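Xaa-Pro dipeptidase (Pyrococcus horikoshii, PDB 1WY2) probably splits dipeptides that end in proline, releasing proline and a nonpolar amino acid at a two-metal centre in each subunit of a homodimer. Local coordinates at residues I12-M15 against S19-A22; N28-Y33 against D119-M124; S35-L40 against A52-P57; G42-I47 against K76-F81; P179-I184 against L291-W296. All coordinates share one frame; numbering follows the deposited sequence.

Interaction 1 (I12-M15 against S19-A22)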
# COMPACT_ATOMS: atom_id res chain seq x y z
N ILE A 12 6.58 -26.91 -7.29
CA ILE A 12 7.55 -27.76 -7.98
C ILE A 12 6.84 -28.61 -9.04
O ILE A 12 7.38 -28.85 -10.12
CB ILE A 12 8.30 -28.68 -6.99
CG1 ILE A 12 9.26 -27.84 -6.14
CG2 ILE A 12 9.06 -29.77 -7.74
CD1 ILE A 12 9.90 -28.58 -4.99
N GLU A 13 5.63 -29.07 -8.72
CA GLU A 13 4.86 -29.88 -9.67
C GLU A 13 4.59 -29.04 -10.92
O GLU A 13 4.82 -29.48 -12.04
CB GLU A 13 3.53 -30.31 -9.05
CG GLU A 13 2.58 -30.99 -10.03
CD GLU A 13 1.30 -31.46 -9.37
OE1 GLU A 13 0.60 -30.63 -8.75
OE2 GLU A 13 0.98 -32.66 -9.49
N PHE A 14 4.10 -27.82 -10.71
CA PHE A 14 3.81 -26.91 -11.80
C PHE A 14 5.07 -26.67 -12.62
O PHE A 14 5.03 -26.65 -13.85
CB PHE A 14 3.27 -25.59 -11.25
CG PHE A 14 2.89 -24.59 -12.31
CD1 PHE A 14 3.82 -23.67 -12.78
CD2 PHE A 14 1.60 -24.58 -12.84
CE1 PHE A 14 3.46 -22.74 -13.77
CE2 PHE A 14 1.24 -23.66 -13.83
CZ PHE A 14 2.18 -22.74 -14.29
N MET A 15 6.20 -26.48 -11.93
CA MET A 15 7.48 -26.25 -12.59
C MET A 15 7.84 -27.37 -13.56
O MET A 15 8.18 -27.11 -14.72
CB MET A 15 8.60 -26.14 -11.56
CG MET A 15 8.63 -24.85 -10.78
SD MET A 15 9.82 -24.94 -9.43
CE MET A 15 11.28 -25.42 -10.31
N SER A 19 8.07 -27.14 -17.79
CA SER A 19 9.47 -27.01 -18.16
C SER A 19 10.13 -25.77 -17.58
O SER A 19 10.83 -25.04 -18.28
CB SER A 19 9.61 -27.00 -19.69
OG SER A 19 9.08 -28.19 -20.26
N ILE A 20 9.89 -25.53 -16.29
CA ILE A 20 10.48 -24.39 -15.60
C ILE A 20 11.58 -24.91 -14.69
O ILE A 20 11.38 -25.88 -13.96
CB ILE A 20 9.42 -23.64 -14.77
CG1 ILE A 20 8.37 -23.03 -15.69
CG2 ILE A 20 10.10 -22.57 -13.92
CD1 ILE A 20 7.20 -22.39 -14.97
N ASP A 21 12.74 -24.26 -14.72
CA ASP A 21 13.88 -24.70 -13.91
C ASP A 21 13.86 -24.23 -12.46
O ASP A 21 14.31 -24.95 -11.57
CB ASP A 21 15.18 -24.26 -14.58
CG ASP A 21 15.32 -24.83 -15.98
OD1 ASP A 21 15.33 -26.08 -16.11
OD2 ASP A 21 15.42 -24.05 -16.95
N ALA A 22 13.34 -23.03 -12.22
CA ALA A 22 13.26 -22.49 -10.87
C ALA A 22 12.16 -21.45 -10.80
O ALA A 22 11.75 -20.90 -11.82
CB ALA A 22 14.59 -21.87 -10.48
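A Schellman motif ends helix 6-17 here, and Met15 and Ile20 are the pair that closes it. The chain leaves the helix through Ser19, whose positive phi of 53° is left-handed and swings the backbone round, so that Ile20 N comes back to Met15 O at 2.8 Å. The N-H points almost straight at the oxygen (173°). Glycine is the commonest residue at such a turn, and a residue with a CB pays some strain there; serine, not branched at CB, can still adopt it, and its CB points away from the helix. The motif usually brings an apolar residue of the last helical turn against the one just beyond the reversal, and both suit that role: Met15 CG lies 4.1 Å from Ile20 CG2, the two side chains crossing at about a right angle. The ethyl branch of Ile20 extends the other way to Phe14, its CD1 3.9 Å from Phe14 CE1. Behind these residues, Met15 rests on Ile47 of strand 44-48, and Phe14 on Val120 of helix 118-125, which ties the helix end into the N-terminal domain. Asp21 turns outward and accepts from Ser90 N, as the chain enters strand 22-25. A flexible thioether serves Met15 well: bent at its last torsion (chi3 54°), it carries the terminal methyl beyond Ile20, so that Met15 CE is 3.6 Å from Ala22 CA and 3.3 Å from Asp21 O.

Interaction 2 (N28-Y33 against D119-M124); sequences NPNVYY and DVIRDM
Tyr33 lays the outer part of its ring obliquely against the base of the Met124 side chain, with Tyr33 CE2 3.8 Å from Met124 CB. The ring extends from helix 28-35 toward helix 118-125 because CG stands opposite the backbone N (chi1 -173°), and its length carries the hydroxyl end as far as the Met124 backbone. One turn earlier, Asn30 makes the second touch: Asn30 OD1 approaches Ile121 CG2 at 3.3 Å. The beta-branched isoleucine offers a methyl group close to its own backbone, and the amide lies across it. Both polar ends of this buried amide are used, since OD1 accepts from Arg125 NH1 and ND2 donates to Glu94 OE2 as well as to a bound glycerol. Elsewhere on helix 118-125, Arg122 holds its neighbour Asp123 side-on, with Arg122 NE and NH2 both donating to the single oxygen OD1, the former at 3.1 Å. Asp119 OD1 lies over the guanidinium face, a long ion pair with no N-H directed at it. The two helices pack together on the same face of the N-terminal domain sheet: Asn30 and Ile121 both rest on Ile25 of strand 22-25. Helix 6-17 joins them from beside, with Met124 against Lys7, Lys10 and Ile11, and with Lys7 in a cation-pi contact with Tyr33.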
# COMPACT_ATOMS: atom_id res chain seq x y z
N ASN A 28 4.99 -9.82 -1.14
CA ASN A 28 4.78 -10.05 0.29
C ASN A 28 3.74 -11.08 0.69
O ASN A 28 4.03 -11.99 1.48
CB ASN A 28 4.47 -8.72 0.99
CG ASN A 28 5.56 -7.70 0.80
OD1 ASN A 28 6.74 -8.01 0.91
ND2 ASN A 28 5.17 -6.46 0.52
N PRO A 29 2.51 -10.97 0.17
CA PRO A 29 1.50 -11.97 0.55
C PRO A 29 1.90 -13.39 0.16
O PRO A 29 1.63 -14.34 0.91
CB PRO A 29 0.23 -11.48 -0.16
CG PRO A 29 0.76 -10.70 -1.33
CD PRO A 29 1.93 -9.96 -0.74
N ASN A 30 2.54 -13.55 -0.99
CA ASN A 30 2.96 -14.87 -1.43
C ASN A 30 4.14 -15.39 -0.62
O ASN A 30 4.23 -16.59 -0.34
CB ASN A 30 3.31 -14.86 -2.92
CG ASN A 30 2.09 -14.62 -3.79
OD1 ASN A 30 1.00 -15.06 -3.45
ND2 ASN A 30 2.28 -13.94 -4.92
N VAL A 31 5.05 -14.50 -0.25
CA VAL A 31 6.20 -14.92 0.55
C VAL A 31 5.68 -15.43 1.89
O VAL A 31 6.15 -16.44 2.41
CB VAL A 31 7.17 -13.75 0.79
CG1 VAL A 31 8.26 -14.17 1.78
CG2 VAL A 31 7.80 -13.34 -0.53
N TYR A 32 4.70 -14.73 2.45
CA TYR A 32 4.12 -15.14 3.73
C TYR A 32 3.36 -16.45 3.58
O TYR A 32 3.48 -17.36 4.40
CB TYR A 32 3.17 -14.07 4.26
CG TYR A 32 2.46 -14.51 5.52
CD1 TYR A 32 3.15 -14.60 6.73
CD2 TYR A 32 1.12 -14.93 5.49
CE1 TYR A 32 2.53 -15.10 7.88
CE2 TYR A 32 0.50 -15.43 6.64
CZ TYR A 32 1.21 -15.51 7.82
OH TYR A 32 0.61 -16.02 8.95
N TYR A 33 2.57 -16.53 2.51
CA TYR A 33 1.77 -17.72 2.26
C TYR A 33 2.62 -18.98 2.20
O TYR A 33 2.27 -20.01 2.78
CB TYR A 33 1.01 -17.58 0.94
CG TYR A 33 0.01 -18.69 0.68
CD1 TYR A 33 -1.18 -18.77 1.41
CD2 TYR A 33 0.25 -19.64 -0.30
CE1 TYR A 33 -2.11 -19.78 1.16
CE2 TYR A 33 -0.68 -20.66 -0.56
CZ TYR A 33 -1.85 -20.72 0.18
OH TYR A 33 -2.76 -21.72 -0.07
N ASP A 119 -0.98 -19.11 -12.17
CA ASP A 119 -1.97 -20.19 -12.09
C ASP A 119 -1.86 -21.08 -10.85
O ASP A 119 -2.87 -21.44 -10.24
CB ASP A 119 -1.90 -21.07 -13.34
CG ASP A 119 -2.57 -20.44 -14.55
OD1 ASP A 119 -3.03 -19.28 -14.45
OD2 ASP A 119 -2.63 -21.11 -15.60
N VAL A 120 -0.64 -21.47 -10.49
CA VAL A 120 -0.47 -22.33 -9.32
C VAL A 120 -0.64 -21.56 -8.02
O VAL A 120 -1.18 -22.09 -7.05
CB VAL A 120 0.89 -23.09 -9.35
CG1 VAL A 120 2.05 -22.12 -9.22
CG2 VAL A 120 0.92 -24.14 -8.25
N ILE A 121 -0.21 -20.30 -8.01
CA ILE A 121 -0.37 -19.48 -6.81
C ILE A 121 -1.87 -19.29 -6.59
O ILE A 121 -2.37 -19.43 -5.48
CB ILE A 121 0.31 -18.10 -6.98
CG1 ILE A 121 1.82 -18.28 -7.15
CG2 ILE A 121 0.01 -17.23 -5.76
CD1 ILE A 121 2.49 -19.04 -6.03
N ARG A 122 -2.58 -19.00 -7.68
CA ARG A 122 -4.02 -18.81 -7.62
C ARG A 122 -4.74 -20.08 -7.15
O ARG A 122 -5.57 -20.04 -6.25
CB ARG A 122 -4.56 -18.42 -9.00
CG ARG A 122 -6.09 -18.40 -9.10
CD ARG A 122 -6.52 -18.48 -10.55
NE ARG A 122 -6.09 -19.74 -11.15
CZ ARG A 122 -6.18 -20.03 -12.44
NH1 ARG A 122 -6.69 -19.14 -13.29
NH2 ARG A 122 -5.77 -21.21 -12.89
N ASP A 123 -4.41 -21.20 -7.78
CA ASP A 123 -5.05 -22.46 -7.43
C ASP A 123 -4.94 -22.79 -5.94
O ASP A 123 -5.84 -23.39 -5.37
CB ASP A 123 -4.49 -23.60 -8.28
CG ASP A 123 -4.99 -23.56 -9.72
OD1 ASP A 123 -5.79 -22.66 -10.06
OD2 ASP A 123 -4.57 -24.42 -10.53
N MET A 124 -3.84 -22.38 -5.32
CA MET A 124 -3.65 -22.63 -3.89
C MET A 124 -4.41 -21.62 -3.03
O MET A 124 -5.22 -22.00 -2.19
CB MET A 124 -2.17 -22.58 -3.52
CG MET A 124 -1.34 -23.72 -4.08
SD MET A 124 0.32 -23.74 -3.34
CE MET A 124 1.05 -22.31 -4.14

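Interaction 3 (S35-L40 against A52-P57); sequences SGASPL and ATLYVP
Segment 35-40 leaves helix 28-35 through an irregular loop, while 52-57 is extended, a strand of the mixed sheet in the N-terminal domain. The backbones stay apart, the CA atoms of Pro39 and Val56 being 7.2 Å from each other, so side chains alone bridge the space. Gly36 ends the helix with a phi of 88°, where any CB would be pressed against the carbonyl oxygen of Ser35; glycine escapes that strain. The bend is held by an ST turn: Ala37 N donates to Ser35 OG at 3.1 Å, with an angle of 159° at the hydrogen. That hydroxyl is also hydrogen-bonded to Val31 O in the last turn of the helix, and its rotation between the backbone N and the carbonyl carbon (chi1 75°) lets it serve both. Were Ser35 replaced by an alanine, Ala37 N would probably be left without its acceptor and the loop freer to swing from the helix end. With the turn set, Ala37 presents its methyl to the strand. Leu54 and Val56, two apart on an extended chain, both face the loop; a leucine is long enough to cross to it, and Leu54 also packs on Val31. Val56 is shorter but meets the rigid ring of Pro39, CG1 lying 4.1 Å from Pro39 CB, while Ala64 of helix 58-67 covers Val56 as well. The closest touch is that of Leu54 CD2, which sits 3.6 Å from Ala37 CB and 4.1 Å from Ser35 OG.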
# COMPACT_ATOMS: atom_id res chain seq x y z
N SER A 35 6.21 -19.26 3.04
CA SER A 35 7.22 -19.44 4.10
C SER A 35 6.78 -19.10 5.51
O SER A 35 7.36 -19.59 6.49
CB SER A 35 8.46 -18.61 3.77
OG SER A 35 8.22 -17.24 4.01
N GLY A 36 5.76 -18.25 5.64
CA GLY A 36 5.30 -17.85 6.96
C GLY A 36 6.06 -16.64 7.45
O GLY A 36 5.79 -16.11 8.54
N ALA A 37 7.03 -16.19 6.66
CA ALA A 37 7.85 -15.02 6.99
C ALA A 37 7.26 -13.74 6.39
O ALA A 37 6.58 -13.78 5.37
CB ALA A 37 9.27 -15.22 6.49
N SER A 38 7.54 -12.60 7.02
CA SER A 38 7.04 -11.32 6.54
C SER A 38 8.14 -10.27 6.42
O SER A 38 8.10 -9.24 7.09
CB SER A 38 5.94 -10.80 7.46
OG SER A 38 4.87 -11.73 7.55
N PRO A 39 9.15 -10.52 5.56
CA PRO A 39 10.23 -9.55 5.40
C PRO A 39 9.71 -8.22 4.85
O PRO A 39 9.28 -8.14 3.70
CB PRO A 39 11.19 -10.25 4.44
CG PRO A 39 10.26 -11.09 3.61
CD PRO A 39 9.33 -11.66 4.65
N LEU A 40 9.74 -7.19 5.69
CA LEU A 40 9.29 -5.85 5.32
C LEU A 40 10.09 -5.33 4.12
O LEU A 40 9.56 -4.79 3.16
CB LEU A 40 9.49 -4.90 6.50
CG LEU A 40 8.69 -5.31 7.73
CD1 LEU A 40 9.29 -6.53 8.44
CD2 LEU A 40 8.61 -4.20 8.78
N ALA A 52 14.18 -25.16 -1.38
CA ALA A 52 13.42 -23.92 -1.27
C ALA A 52 14.18 -23.05 -0.28
O ALA A 52 14.42 -23.47 0.85
CB ALA A 52 12.01 -24.19 -0.77
N THR A 53 14.57 -21.86 -0.71
CA THR A 53 15.33 -20.95 0.15
C THR A 53 14.76 -19.54 0.17
O THR A 53 14.35 -19.02 -0.87
CB THR A 53 16.80 -20.86 -0.32
OG1 THR A 53 17.36 -22.17 -0.43
CG2 THR A 53 17.63 -20.04 0.66
N LEU A 54 14.75 -18.93 1.34
CA LEU A 54 14.26 -17.56 1.48
C LEU A 54 15.47 -16.65 1.66
O LEU A 54 16.17 -16.73 2.66
CB LEU A 54 13.34 -17.44 2.70
CG LEU A 54 12.92 -16.02 3.08
CD1 LEU A 54 12.13 -15.38 1.94
CD2 LEU A 54 12.09 -16.05 4.35
N TYR A 55 15.70 -15.78 0.67
CA TYR A 55 16.82 -14.84 0.73
C TYR A 55 16.31 -13.49 1.21
O TYR A 55 15.32 -12.98 0.70
CB TYR A 55 17.46 -14.66 -0.64
CG TYR A 55 18.11 -15.91 -1.20
CD1 TYR A 55 17.35 -16.86 -1.88
CD2 TYR A 55 19.47 -16.13 -1.04
CE1 TYR A 55 17.95 -18.02 -2.39
CE2 TYR A 55 20.08 -17.28 -1.55
CZ TYR A 55 19.31 -18.21 -2.23
OH TYR A 55 19.92 -19.33 -2.75
N VAL A 56 16.99 -12.91 2.19
CA VAL A 56 16.58 -11.61 2.72
C VAL A 56 17.77 -10.72 3.04
O VAL A 56 18.90 -11.20 3.22
CB VAL A 56 15.75 -11.78 4.02
CG1 VAL A 56 14.49 -12.57 3.73
CG2 VAL A 56 16.59 -12.46 5.08
N PRO A 57 17.54 -9.40 3.10
CA PRO A 57 18.62 -8.45 3.41
C PRO A 57 19.02 -8.64 4.87
O PRO A 57 18.26 -9.21 5.65
CB PRO A 57 17.95 -7.09 3.17
CG PRO A 57 16.92 -7.39 2.13
CD PRO A 57 16.34 -8.69 2.63

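Interaction 4 (G42-I47 against K76-F81); sequences GGYILI and KKMDEF
Tyr44 and Phe81 bring their rings together obliquely, the centroids 4.8 Å apart and the planes inclined at 33°. The end of the phenylalanine ring reaches the root of the tyrosine, with Phe81 CE1 3.6 Å from Tyr44 CB, and Tyr44 CD1 lies over one face of Phe81. A chi1 of 174°, with CG trans to N, sends the Phe81 ring out from its helix to the strand. Met78, one turn before it, attends to the outer part of the tyrosine: its sulfur SD is 5.2 Å from the centroid of the Tyr44 ring, an oblique Met-aromatic contact, and CE comes 4.1 Å from Tyr44 OH. An unbranched methionine can fold twice, at chi2 and chi3, to reach this place. An alanine in place of Phe81 removes the ring that meets Tyr44 CB and CG, and would probably open a gap between strand and helix and leave the tyrosine freer to turn. In the next shell, Glu80 steadies the start of the helix: its OE2 accepts from Lys76 N and Lys77 N, each at 2.7 Å and both from the same side of the carboxylate plane. Gly42 leaves room for the tyrosine, since a CB there would collide with Tyr44 OH. Phe101 of helix 99-108 touches Tyr44, Met78 and Phe81 alike, and Leu24 of strand 22-25 touches both aromatic side chains. Thus helix 78-85 packs on one face of the sheet, beside helix 99-108, while Ile45 of strand 44-48 points to the other face and meets helix 28-35.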
# COMPACT_ATOMS: atom_id res chain seq x y z
N GLY A 42 13.08 -6.49 1.19
CA GLY A 42 12.88 -7.37 0.03
C GLY A 42 13.22 -8.85 0.26
O GLY A 42 14.37 -9.27 0.23
N GLY A 43 12.16 -9.64 0.53
CA GLY A 43 12.35 -11.07 0.69
C GLY A 43 12.07 -11.82 -0.62
O GLY A 43 11.14 -11.52 -1.35
N TYR A 44 12.92 -12.79 -0.94
CA TYR A 44 12.77 -13.54 -2.18
C TYR A 44 12.91 -15.04 -1.94
O TYR A 44 13.92 -15.49 -1.40
CB TYR A 44 13.82 -13.12 -3.21
CG TYR A 44 13.95 -11.63 -3.39
CD1 TYR A 44 14.82 -10.88 -2.59
CD2 TYR A 44 13.20 -10.96 -4.35
CE1 TYR A 44 14.93 -9.50 -2.74
CE2 TYR A 44 13.30 -9.58 -4.50
CZ TYR A 44 14.17 -8.86 -3.70
OH TYR A 44 14.27 -7.49 -3.85
N ILE A 45 11.90 -15.80 -2.33
CA ILE A 45 11.96 -17.25 -2.18
C ILE A 45 12.36 -17.85 -3.52
O ILE A 45 11.76 -17.55 -4.55
CB ILE A 45 10.59 -17.85 -1.78
CG1 ILE A 45 10.10 -17.24 -0.48
CG2 ILE A 45 10.73 -19.37 -1.63
CD1 ILE A 45 8.74 -17.75 -0.03
N LEU A 46 13.39 -18.69 -3.51
CA LEU A 46 13.84 -19.35 -4.73
C LEU A 46 13.55 -20.84 -4.56
O LEU A 46 14.05 -21.48 -3.63
CB LEU A 46 15.34 -19.13 -4.96
CG LEU A 46 15.89 -19.73 -6.25
CD1 LEU A 46 15.19 -19.11 -7.45
CD2 LEU A 46 17.39 -19.49 -6.33
N ILE A 47 12.74 -21.38 -5.46
CA ILE A 47 12.38 -22.79 -5.41
C ILE A 47 12.97 -23.56 -6.59
O ILE A 47 12.82 -23.16 -7.75
CB ILE A 47 10.84 -22.96 -5.45
CG1 ILE A 47 10.22 -22.30 -4.21
CG2 ILE A 47 10.47 -24.44 -5.50
CD1 ILE A 47 8.70 -22.16 -4.27
N LYS A 76 24.19 -9.20 1.65
CA LYS A 76 24.51 -7.81 1.92
C LYS A 76 24.20 -6.94 0.71
O LYS A 76 23.74 -5.81 0.84
CB LYS A 76 25.98 -7.66 2.30
CG LYS A 76 26.40 -8.49 3.51
CD LYS A 76 27.87 -8.31 3.82
CE LYS A 76 28.29 -9.13 5.02
NZ LYS A 76 29.75 -9.00 5.30
N LYS A 77 24.45 -7.48 -0.48
CA LYS A 77 24.20 -6.76 -1.72
C LYS A 77 23.45 -7.66 -2.70
O LYS A 77 23.66 -8.88 -2.72
CB LYS A 77 25.53 -6.30 -2.33
CG LYS A 77 25.39 -5.37 -3.52
CD LYS A 77 26.74 -4.85 -3.99
CE LYS A 77 27.41 -3.99 -2.92
NZ LYS A 77 26.60 -2.79 -2.58
N MET A 78 22.58 -7.06 -3.51
CA MET A 78 21.80 -7.81 -4.48
C MET A 78 22.63 -8.70 -5.39
O MET A 78 22.16 -9.74 -5.84
CB MET A 78 20.96 -6.85 -5.33
CG MET A 78 19.70 -6.36 -4.65
SD MET A 78 18.57 -7.72 -4.26
CE MET A 78 17.80 -7.99 -5.85
N ASP A 79 23.87 -8.29 -5.66
CA ASP A 79 24.75 -9.08 -6.52
C ASP A 79 24.89 -10.49 -5.96
O ASP A 79 25.06 -11.45 -6.72
CB ASP A 79 26.12 -8.42 -6.63
CG ASP A 79 26.06 -7.05 -7.28
OD1 ASP A 79 25.53 -6.95 -8.40
OD2 ASP A 79 26.55 -6.08 -6.66
N GLU A 80 24.81 -10.62 -4.64
CA GLU A 80 24.92 -11.91 -3.98
C GLU A 80 23.69 -12.75 -4.32
O GLU A 80 23.78 -13.96 -4.50
CB GLU A 80 25.01 -11.72 -2.47
CG GLU A 80 26.22 -10.91 -2.01
CD GLU A 80 26.20 -10.63 -0.52
OE1 GLU A 80 26.15 -11.60 0.27
OE2 GLU A 80 26.24 -9.45 -0.14
N PHE A 81 22.54 -12.08 -4.40
CA PHE A 81 21.29 -12.75 -4.72
C PHE A 81 21.32 -13.25 -6.16
O PHE A 81 21.04 -14.42 -6.43
CB PHE A 81 20.11 -11.78 -4.54
CG PHE A 81 18.79 -12.35 -4.99
CD1 PHE A 81 18.22 -13.42 -4.31
CD2 PHE A 81 18.14 -11.84 -6.10
CE1 PHE A 81 17.01 -13.98 -4.74
CE2 PHE A 81 16.93 -12.39 -6.54
CZ PHE A 81 16.37 -13.46 -5.86

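Interaction 5 (P179-I184 against L291-W296). With CAC (cacodylate ion), chain C.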
# COMPACT_ATOMS: atom_id res chain seq x y z
N PRO A 179 -6.48 -0.90 9.12
CA PRO A 179 -7.63 -1.07 8.22
C PRO A 179 -7.18 -1.85 6.98
O PRO A 179 -6.03 -1.73 6.56
CB PRO A 179 -8.03 0.36 7.88
CG PRO A 179 -7.56 1.15 9.07
CD PRO A 179 -6.22 0.54 9.35
N ALA A 180 -8.07 -2.64 6.40
CA ALA A 180 -7.73 -3.43 5.22
C ALA A 180 -7.53 -2.52 4.00
O ALA A 180 -6.86 -2.90 3.04
CB ALA A 180 -8.83 -4.45 4.93
N PHE A 181 -8.12 -1.33 4.07
CA PHE A 181 -8.02 -0.35 3.00
C PHE A 181 -8.56 0.97 3.53
O PHE A 181 -9.16 1.00 4.60
CB PHE A 181 -8.83 -0.82 1.78
CG PHE A 181 -10.26 -1.17 2.10
CD1 PHE A 181 -11.24 -0.19 2.13
CD2 PHE A 181 -10.62 -2.48 2.38
CE1 PHE A 181 -12.56 -0.51 2.42
CE2 PHE A 181 -11.94 -2.82 2.67
CZ PHE A 181 -12.92 -1.83 2.69
N ASP A 182 -8.32 2.06 2.81
CA ASP A 182 -8.79 3.38 3.23
C ASP A 182 -10.30 3.40 3.43
O ASP A 182 -11.06 3.21 2.48
CB ASP A 182 -8.37 4.44 2.21
CG ASP A 182 -6.88 4.75 2.25
OD1 ASP A 182 -6.07 3.80 2.26
OD2 ASP A 182 -6.52 5.95 2.28
N THR A 183 -10.73 3.63 4.66
CA THR A 183 -12.15 3.64 5.01
C THR A 183 -12.98 4.62 4.21
O THR A 183 -12.64 5.80 4.09
CB THR A 183 -12.35 3.92 6.51
OG1 THR A 183 -11.74 2.87 7.27
CG2 THR A 183 -13.84 3.99 6.85
N ILE A 184 -14.09 4.12 3.68
CA ILE A 184 -15.01 4.92 2.91
C ILE A 184 -16.22 5.31 3.74
O ILE A 184 -16.93 4.45 4.24
CB ILE A 184 -15.49 4.15 1.66
CG1 ILE A 184 -14.35 4.03 0.65
CG2 ILE A 184 -16.71 4.84 1.03
CD1 ILE A 184 -14.60 3.02 -0.44
N LEU A 291 -5.36 -13.04 1.77
CA LEU A 291 -4.16 -12.34 2.22
C LEU A 291 -4.18 -10.91 1.66
O LEU A 291 -3.49 -10.03 2.16
CB LEU A 291 -2.90 -13.08 1.76
CG LEU A 291 -2.62 -14.38 2.50
CD1 LEU A 291 -1.47 -15.10 1.82
CD2 LEU A 291 -2.29 -14.08 3.96
N GLU A 292 -4.97 -10.71 0.61
CA GLU A 292 -5.14 -9.39 -0.00
C GLU A 292 -6.63 -9.09 -0.03
O GLU A 292 -7.44 -10.01 -0.12
CB GLU A 292 -4.56 -9.37 -1.42
CG GLU A 292 -3.04 -9.43 -1.44
CD GLU A 292 -2.47 -9.64 -2.83
OE1 GLU A 292 -2.64 -10.75 -3.37
OE2 GLU A 292 -1.86 -8.71 -3.38
N VAL A 293 -7.01 -7.82 0.05
CA VAL A 293 -8.43 -7.50 0.05
C VAL A 293 -9.06 -7.75 -1.33
O VAL A 293 -10.24 -8.05 -1.43
CB VAL A 293 -8.68 -6.04 0.50
CG1 VAL A 293 -8.32 -5.07 -0.60
CG2 VAL A 293 -10.14 -5.87 0.93
N HIS A 294 -8.25 -7.63 -2.38
CA HIS A 294 -8.70 -7.90 -3.74
C HIS A 294 -7.88 -9.05 -4.32
O HIS A 294 -6.70 -8.89 -4.63
CB HIS A 294 -8.50 -6.68 -4.66
CG HIS A 294 -9.39 -5.53 -4.34
ND1 HIS A 294 -8.92 -4.34 -3.84
CD2 HIS A 294 -10.73 -5.38 -4.47
CE1 HIS A 294 -9.93 -3.50 -3.68
NE2 HIS A 294 -11.04 -4.11 -4.06
N GLU A 295 -8.50 -10.22 -4.46
CA GLU A 295 -7.82 -11.37 -5.04
C GLU A 295 -8.79 -12.26 -5.81
O GLU A 295 -9.93 -11.88 -6.05
CB GLU A 295 -7.06 -12.18 -3.96
CG GLU A 295 -7.86 -12.66 -2.76
CD GLU A 295 -6.97 -13.40 -1.75
OE1 GLU A 295 -7.16 -14.62 -1.56
OE2 GLU A 295 -6.08 -12.76 -1.16
N TRP A 296 -8.33 -13.44 -6.23
CA TRP A 296 -9.15 -14.35 -7.01
C TRP A 296 -10.35 -14.91 -6.24
O TRP A 296 -10.24 -15.23 -5.06
CB TRP A 296 -8.31 -15.52 -7.52
CG TRP A 296 -7.00 -15.14 -8.14
CD1 TRP A 296 -6.78 -14.75 -9.43
CD2 TRP A 296 -5.72 -15.17 -7.50
NE1 TRP A 296 -5.44 -14.54 -9.64
CE2 TRP A 296 -4.76 -14.79 -8.47
CE3 TRP A 296 -5.28 -15.48 -6.21
CZ2 TRP A 296 -3.39 -14.72 -8.19
CZ3 TRP A 296 -3.92 -15.41 -5.92
CH2 TRP A 296 -2.99 -15.03 -6.91
AS CAC C . -13.55 -2.39 -1.82
O1 CAC C . -14.93 -3.17 -1.35
O2 CAC C . -13.33 -2.74 -3.41
C1 CAC C . -13.73 -0.53 -1.68
C2 CAC C . -12.04 -3.06 -0.94
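The Phe181 ring carries the methyl C2 of a bound cacodylate over one face, 3.6 Å above its plane and toward the rim, while Val293 CG2 approaches obliquely, 3.7 Å from Phe181 CD2. His294 meets the same ion with its edge: NE2 donates in the ring plane to cacodylate O2 at 2.7 Å, with an angle of 157°. Phe181 thus meets the ion through a methyl; His294 bonds its oxygen, though its NE2 and CE1 also come close to the same methyl C2. Ile184 CD1 adds a further apolar touch, 3.9 Å from cacodylate C1. A chi1 of 53° tucks the Phe181 ring over its own backbone and beside Val293; the compact valine can touch both ring and ion, and also lies near the Ala180 methyl. The loop bearing Val293 is braced by Glu292 N, which donates to Glu295 OE2 at 2.9 Å, and Glu295 in turn pairs with Arg125 and Lys128. Phe181 lies beside the metal ligands Asp212 and Asp223, and His294 meets a third ligand, His287, edge-to-face. The ion, probably from the crystallisation liquor, occupies the pocket beside the two-zinc centre of the pita-bread fold of M24 peptidases, consistent with a substrate-binding cleft.

From the N terminus, interaction 1 closes a short loop where helix 6-17 turns into strand 22-25. Interaction 2 then opens at helix 28-35 and closes only at helix 118-125, so interactions 3 and 4 both fall within its span. Those two cross, their segments alternating along the chain, and they are joined in the sheet because strands 44-48 and 51-57 are antiparallel neighbours. Interaction 1 touches interaction 2 through Phe14 on Asp119, and interaction 4 through Ile12 on Ile47 and Ala22 on Leu46. Interaction 5 follows later, in the catalytic domain; Leu291 against Pro29 and Tyr33, with Trp296 against Arg122, brings its loop to the helices of interaction 2, linking the two domains.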